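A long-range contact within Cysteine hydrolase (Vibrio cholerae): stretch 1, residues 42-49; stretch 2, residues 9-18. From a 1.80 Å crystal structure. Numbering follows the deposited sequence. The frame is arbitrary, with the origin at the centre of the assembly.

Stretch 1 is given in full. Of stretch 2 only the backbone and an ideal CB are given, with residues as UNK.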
ATOM      1  N   LEU A  42     -15.836   0.915  -2.953  1.00 60.19           N
ATOM      2  CA  LEU A  42     -15.410   2.023  -2.113  1.00 46.37           C
ATOM      3  C   LEU A  42     -13.916   1.898  -1.780  1.00 37.89           C
ATOM      4  O   LEU A  42     -13.429   0.815  -1.456  1.00 37.46           O
ATOM      5  CB  LEU A  42     -16.260   2.080  -0.829  1.00 47.75           C
ATOM      6  CG  LEU A  42     -17.437   3.074  -0.819  1.00 52.34           C
ATOM      7  CD1 LEU A  42     -18.397   2.848   0.361  1.00 47.23           C
ATOM      8  CD2 LEU A  42     -16.923   4.499  -0.826  1.00 47.98           C
ATOM      9  N   GLY A  43     -13.191   3.004  -1.899  1.00 34.96           N
ATOM     10  CA  GLY A  43     -11.854   3.117  -1.358  1.00 29.92           C
ATOM     11  C   GLY A  43     -10.768   2.838  -2.386  1.00 30.34           C
ATOM     12  O   GLY A  43     -10.996   2.231  -3.434  1.00 34.45           O
ATOM     13  N   HIS A  44      -9.550   3.262  -2.044  1.00 22.68           N
ATOM     14  CA  HIS A  44      -8.344   3.007  -2.826  1.00 22.80           C
ATOM     15  C   HIS A  44      -7.277   2.439  -1.894  1.00 27.67           C
ATOM     16  O   HIS A  44      -7.339   2.613  -0.677  1.00 29.00           O
ATOM     17  CB  HIS A  44      -7.857   4.296  -3.515  1.00 24.87           C
ATOM     18  CG  HIS A  44      -6.532   4.164  -4.206  1.00 25.56           C
ATOM     19  ND1 HIS A  44      -6.294   3.237  -5.196  1.00 29.37           N
ATOM     20  CD2 HIS A  44      -5.376   4.849  -4.046  1.00 29.04           C
ATOM     21  CE1 HIS A  44      -5.048   3.360  -5.622  1.00 30.00           C
ATOM     22  NE2 HIS A  44      -4.467   4.327  -4.934  1.00 27.15           N
ATOM     23  N   ALA A  45      -6.293   1.742  -2.463  1.00 20.72           N
ATOM     24  CA  ALA A  45      -5.292   1.075  -1.646  1.00 18.98           C
ATOM     25  C   ALA A  45      -3.912   1.318  -2.231  1.00 20.69           C
ATOM     26  O   ALA A  45      -3.763   1.478  -3.442  1.00 22.20           O
ATOM     27  CB  ALA A  45      -5.547  -0.442  -1.548  1.00 23.59           C
ATOM     28  N   GLY A  46      -2.908   1.354  -1.350  1.00 19.79           N
ATOM     29  CA  GLY A  46      -1.511   1.395  -1.761  1.00 24.59           C
ATOM     30  C   GLY A  46      -0.659   0.666  -0.739  1.00 22.31           C
ATOM     31  O   GLY A  46      -1.219   0.034   0.152  1.00 22.45           O
ATOM     32  N   VAL A  47       0.670   0.718  -0.838  1.00 19.25           N
ATOM     33  CA  VAL A  47       1.501   0.016   0.139  1.00 19.12           C
ATOM     34  C   VAL A  47       2.772   0.813   0.399  1.00 21.62           C
ATOM     35  O   VAL A  47       3.430   1.284  -0.531  1.00 21.51           O
ATOM     36  CB  VAL A  47       1.818  -1.433  -0.304  1.00 19.44           C
ATOM     37  CG1 VAL A  47       2.561  -1.474  -1.642  1.00 20.39           C
ATOM     38  CG2 VAL A  47       2.571  -2.188   0.802  1.00 21.75           C
ATOM     39  N   ILE A  48       3.103   0.971   1.674  1.00 19.41           N
ATOM     40  CA  ILE A  48       4.369   1.543   2.099  1.00 19.94           C
ATOM     41  C   ILE A  48       5.329   0.411   2.406  1.00 21.13           C
ATOM     42  O   ILE A  48       4.963  -0.553   3.088  1.00 24.87           O
ATOM     43  CB  ILE A  48       4.185   2.431   3.341  1.00 21.42           C
ATOM     44  CG1 ILE A  48       3.218   3.569   3.023  1.00 20.80           C
ATOM     45  CG2 ILE A  48       5.540   2.962   3.793  1.00 24.35           C
ATOM     46  CD1 ILE A  48       2.837   4.426   4.253  1.00 23.85           C
ATOM     47  N   LEU A  49       6.566   0.539   1.938  1.00 20.92           N
ATOM     48  CA  LEU A  49       7.607  -0.454   2.172  1.00 25.96           C
ATOM     49  C   LEU A  49       8.785   0.224   2.856  1.00 24.76           C
ATOM     50  O   LEU A  49       9.305   1.218   2.346  1.00 24.11           O
ATOM     51  CB  LEU A  49       8.055  -1.090   0.849  1.00 23.06           C
ATOM     52  CG  LEU A  49       9.316  -1.952   0.937  1.00 25.81           C
ATOM     53  CD1 LEU A  49       9.007  -3.243   1.656  1.00 24.92           C
ATOM     54  CD2 LEU A  49       9.866  -2.240  -0.450  1.00 26.34           C
ATOM     55  N   UNK A   9       0.323  -2.044   4.098  1.00 20.19           N
ATOM     56  CA  UNK A   9      -0.841  -1.806   3.244  1.00 19.32           C
ATOM     57  C   UNK A   9      -1.643  -0.654   3.818  1.00 22.33           C
ATOM     58  O   UNK A   9      -1.894  -0.599   5.024  1.00 23.51           O
ATOM     59  CB  UNK A   9      -1.707  -3.061   3.121  1.00 19.32           C
ATOM     60  N   UNK A  10      -2.032   0.284   2.956  1.00 21.70           N
ATOM     61  CA  UNK A  10      -2.835   1.432   3.371  1.00 20.46           C
ATOM     62  C   UNK A  10      -4.063   1.499   2.475  1.00 22.61           C
ATOM     63  O   UNK A  10      -3.953   1.348   1.256  1.00 26.63           O
ATOM     64  CB  UNK A  10      -2.031   2.732   3.303  1.00 20.46           C
ATOM     65  N   UNK A  11      -5.234   1.694   3.080  1.00 20.62           N
ATOM     66  CA  UNK A  11      -6.480   1.886   2.355  1.00 18.85           C
ATOM     67  C   UNK A  11      -7.040   3.250   2.732  1.00 22.73           C
ATOM     68  O   UNK A  11      -6.937   3.680   3.887  1.00 20.67           O
ATOM     69  CB  UNK A  11      -7.482   0.771   2.661  1.00 18.85           C
ATOM     70  N   UNK A  12      -7.602   3.939   1.745  1.00 23.35           N
ATOM     71  CA  UNK A  12      -8.247   5.235   1.929  1.00 24.52           C
ATOM     72  C   UNK A  12      -9.736   4.966   1.812  1.00 26.00           C
ATOM     73  O   UNK A  12     -10.290   5.003   0.706  1.00 25.86           O
ATOM     74  CB  UNK A  12      -7.769   6.276   0.914  1.00 24.52           C
ATOM     75  N   UNK A  13     -10.429   4.658   2.911  1.00 26.61           N
ATOM     76  CA  UNK A  13     -11.804   4.148   2.785  1.00 31.13           C
ATOM     77  C   UNK A  13     -12.792   5.172   2.269  1.00 29.51           C
ATOM     78  O   UNK A  13     -13.869   4.782   1.804  1.00 31.12           O
ATOM     79  CB  UNK A  13     -12.292   3.633   4.141  1.00 31.13           C
ATOM     80  N   UNK A  14     -12.476   6.462   2.352  1.00 27.43           N
ATOM     81  CA  UNK A  14     -13.387   7.510   1.918  1.00 30.51           C
ATOM     82  C   UNK A  14     -13.060   8.032   0.526  1.00 29.71           C
ATOM     83  O   UNK A  14     -13.668   9.012   0.081  1.00 27.91           O
ATOM     84  CB  UNK A  14     -13.363   8.666   2.920  1.00 30.51           C
ATOM     85  N   UNK A  15     -12.107   7.397  -0.149  1.00 28.09           N
ATOM     86  CA  UNK A  15     -11.719   7.732  -1.515  1.00 27.73           C
ATOM     87  C   UNK A  15     -12.885   7.497  -2.464  1.00 30.46           C
ATOM     88  O   UNK A  15     -13.582   6.484  -2.370  1.00 27.89           O
ATOM     89  CB  UNK A  15     -10.503   6.911  -1.950  1.00 27.73           C
ATOM     90  N   UNK A  16     -13.097   8.427  -3.393  1.00 30.40           N
ATOM     91  CA  UNK A  16     -14.254   8.380  -4.277  1.00 29.00           C
ATOM     92  C   UNK A  16     -13.807   7.999  -5.678  1.00 34.46           C
ATOM     93  O   UNK A  16     -12.940   8.659  -6.256  1.00 32.50           O
ATOM     94  CB  UNK A  16     -14.988   9.722  -4.291  1.00 29.00           C
ATOM     95  N   UNK A  17     -14.412   6.948  -6.224  1.00 33.25           N
ATOM     96  CA  UNK A  17     -14.047   6.467  -7.554  1.00 33.04           C
ATOM     97  C   UNK A  17     -14.946   7.070  -8.638  1.00 37.12           C
ATOM     98  O   UNK A  17     -14.489   7.337  -9.754  1.00 38.07           O
ATOM     99  CB  UNK A  17     -14.125   4.940  -7.600  1.00 33.04           C
ATOM    100  N   UNK A  18     -16.219   7.306  -8.320  1.00 26.49           N
ATOM    101  CA  UNK A  18     -17.160   8.076  -9.134  1.00 30.64           C
ATOM    102  C   UNK A  18     -17.631   7.389 -10.426  1.00 28.50           C
ATOM    103  O   UNK A  18     -18.825   7.425 -10.732  1.00 35.47           O
ATOM    104  CB  UNK A  18     -16.513   9.414  -9.498  1.00 30.64           C
TER

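Two antiparallel strands set the frame here: 9-12 runs against 44-49, and side chains alternate between the two faces of the pair.

Position 9 sits in a non-hydrogen-bonded pair with Val-47, so its N is not asked to donate to this partner strand. Its phi of -55° lies within proline's range, and its CB points to the face that carries Ala-45 and Val-47. A small apolar residue or a proline would suit. The deposited residue is Pro-9, whose N lies 4.0 Å from Val-47 CG2.

Position 10 is a hydrogen-bonded pair with Gly-46. Its N donates to Gly-46 O (2.9 Å, nearly linear) and its O accepts from Gly-46 N (2.8 Å); that O also receives a CA-H...O contact from Ala-45 CA at 3.2 Å. Because Gly-46 has no side chain, there is room beside this CB, and Ile-48 offers an apolar end, its CD1 5.2 Å from the ideal CB of position 10. Valine, isoleucine or leucine would all fit. Val-10 is found: its CG1 meets Ile-48 CD1 at 4.1 Å, while its CG2 leans over the glycine side, 4.2 Å from Val-47 N.

Position 11 returns to the face of Ala-45, with extended angles (-120°/141°) that favour a beta-branched residue. The small alanine opposite leaves space for valine, isoleucine or threonine. Val-11, with chi1 in t, places CG2 4.0 Å from Ala-45 CB, and its CA approaches His-44 O at 3.2 Å in a CA-H...O contact.

Position 12 pairs with His-44 through its backbone: N donates to His-44 O (2.8 Å), and O accepts a weak bond from His-44 N (3.3 Å). The CB shares a face with the imidazole, so a flat or apolar side chain would suit. Phe-12 turns its ring rim to rim with that of His-44, planes 14° apart and CD1 3.9 Å from His-44 CD2. Its O lies 3.2 Å from Gly-43 CA.

Position 13 starts the turn's central pair, its CB pointing away from stretch 1. A phi of -68° suits proline among many others, and Pro-13 is present. Position 14, also pointing away, with angles of -99°/6°, would take Asp, Asn, Ser or another polar residue; it is Asp-14, whose OD2 is hydrogen-bonded elsewhere in the structure.

Position 15 closes the type I turn, its N donating to the O of Phe-12 at 3.1 Å. The CB points toward stretch 1, 3.8 Å from His-44 N, and the methylene of His-44 invites a broad apolar or aromatic surface. Tyr-15 supplies it: His-44 CB stands 3.4 Å from the centroid of the Tyr-15 ring, almost on its normal, a clear CH-pi contact.

Position 16 points away and tolerates much; it is Leu-16. Position 17 points toward stretch 1 again, but from a distance, so a side chain of some length could close the gap, apolar or otherwise. In Ile-17, CD1 comes to 3.5 Å from Gly-43 O, a van der Waals approach and not a bond. Position 18, out of reach with a positive phi of 71°, would accept glycine or asparagine; Ser-18 is deposited.

Stretch 2 (9-18) PVVFPDYLIS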
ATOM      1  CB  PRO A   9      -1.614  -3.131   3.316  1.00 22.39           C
ATOM      2  CG  PRO A   9      -0.565  -4.174   3.692  1.00 22.11           C
ATOM      3  CD  PRO A   9       0.374  -3.423   4.613  1.00 26.38           C
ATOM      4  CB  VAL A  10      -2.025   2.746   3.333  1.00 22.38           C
ATOM      5  CG1 VAL A  10      -0.912   2.699   4.400  1.00 26.49           C
ATOM      6  CG2 VAL A  10      -1.418   2.990   1.960  1.00 24.27           C
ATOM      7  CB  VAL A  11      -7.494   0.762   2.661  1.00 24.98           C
ATOM      8  CG1 VAL A  11      -8.851   1.065   2.040  1.00 27.49           C
ATOM      9  CG2 VAL A  11      -6.958  -0.589   2.144  1.00 21.76           C
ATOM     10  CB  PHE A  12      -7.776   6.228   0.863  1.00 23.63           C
ATOM     11  CG  PHE A  12      -6.271   6.278   0.711  1.00 26.27           C
ATOM     12  CD1 PHE A  12      -5.630   5.517  -0.262  1.00 28.39           C
ATOM     13  CD2 PHE A  12      -5.502   7.077   1.557  1.00 31.53           C
ATOM     14  CE1 PHE A  12      -4.248   5.553  -0.391  1.00 34.28           C
ATOM     15  CE2 PHE A  12      -4.130   7.132   1.432  1.00 30.25           C
ATOM     16  CZ  PHE A  12      -3.497   6.363   0.455  1.00 29.01           C
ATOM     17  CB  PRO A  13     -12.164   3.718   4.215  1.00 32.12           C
ATOM     18  CG  PRO A  13     -10.941   3.944   5.045  1.00 34.81           C
ATOM     19  CD  PRO A  13     -10.057   4.886   4.316  1.00 23.41           C
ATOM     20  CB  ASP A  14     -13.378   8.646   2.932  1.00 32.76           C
ATOM     21  CG  ASP A  14     -13.829   8.185   4.298  1.00 36.25           C
ATOM     22  OD1 ASP A  14     -14.805   7.405   4.365  1.00 31.88           O
ATOM     23  OD2 ASP A  14     -13.202   8.586   5.294  1.00 35.35           O
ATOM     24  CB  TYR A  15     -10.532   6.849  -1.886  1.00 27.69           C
ATOM     25  CG  TYR A  15      -9.822   7.100  -3.189  1.00 27.90           C
ATOM     26  CD1 TYR A  15      -8.601   7.759  -3.204  1.00 28.42           C
ATOM     27  CD2 TYR A  15     -10.327   6.614  -4.385  1.00 27.83           C
ATOM     28  CE1 TYR A  15      -7.914   7.954  -4.377  1.00 25.56           C
ATOM     29  CE2 TYR A  15      -9.647   6.810  -5.573  1.00 29.44           C
ATOM     30  CZ  TYR A  15      -8.441   7.477  -5.561  1.00 30.01           C
ATOM     31  OH  TYR A  15      -7.764   7.680  -6.736  1.00 36.41           O
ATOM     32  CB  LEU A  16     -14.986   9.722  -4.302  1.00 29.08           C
ATOM     33  CG  LEU A  16     -15.759  10.037  -3.018  1.00 32.28           C
ATOM     34  CD1 LEU A  16     -16.201  11.482  -2.981  1.00 37.07           C
ATOM     35  CD2 LEU A  16     -16.948   9.105  -2.878  1.00 40.72           C
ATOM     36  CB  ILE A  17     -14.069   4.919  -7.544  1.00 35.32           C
ATOM     37  CG1 ILE A  17     -12.974   4.399  -6.596  1.00 42.43           C
ATOM     38  CG2 ILE A  17     -13.861   4.351  -8.934  1.00 33.10           C
ATOM     39  CD1 ILE A  17     -13.148   2.959  -6.142  1.00 46.30           C
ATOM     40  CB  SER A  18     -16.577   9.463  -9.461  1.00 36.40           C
ATOM     41  OG  SER A  18     -16.378  10.240  -8.283  1.00 34.44           O
TER
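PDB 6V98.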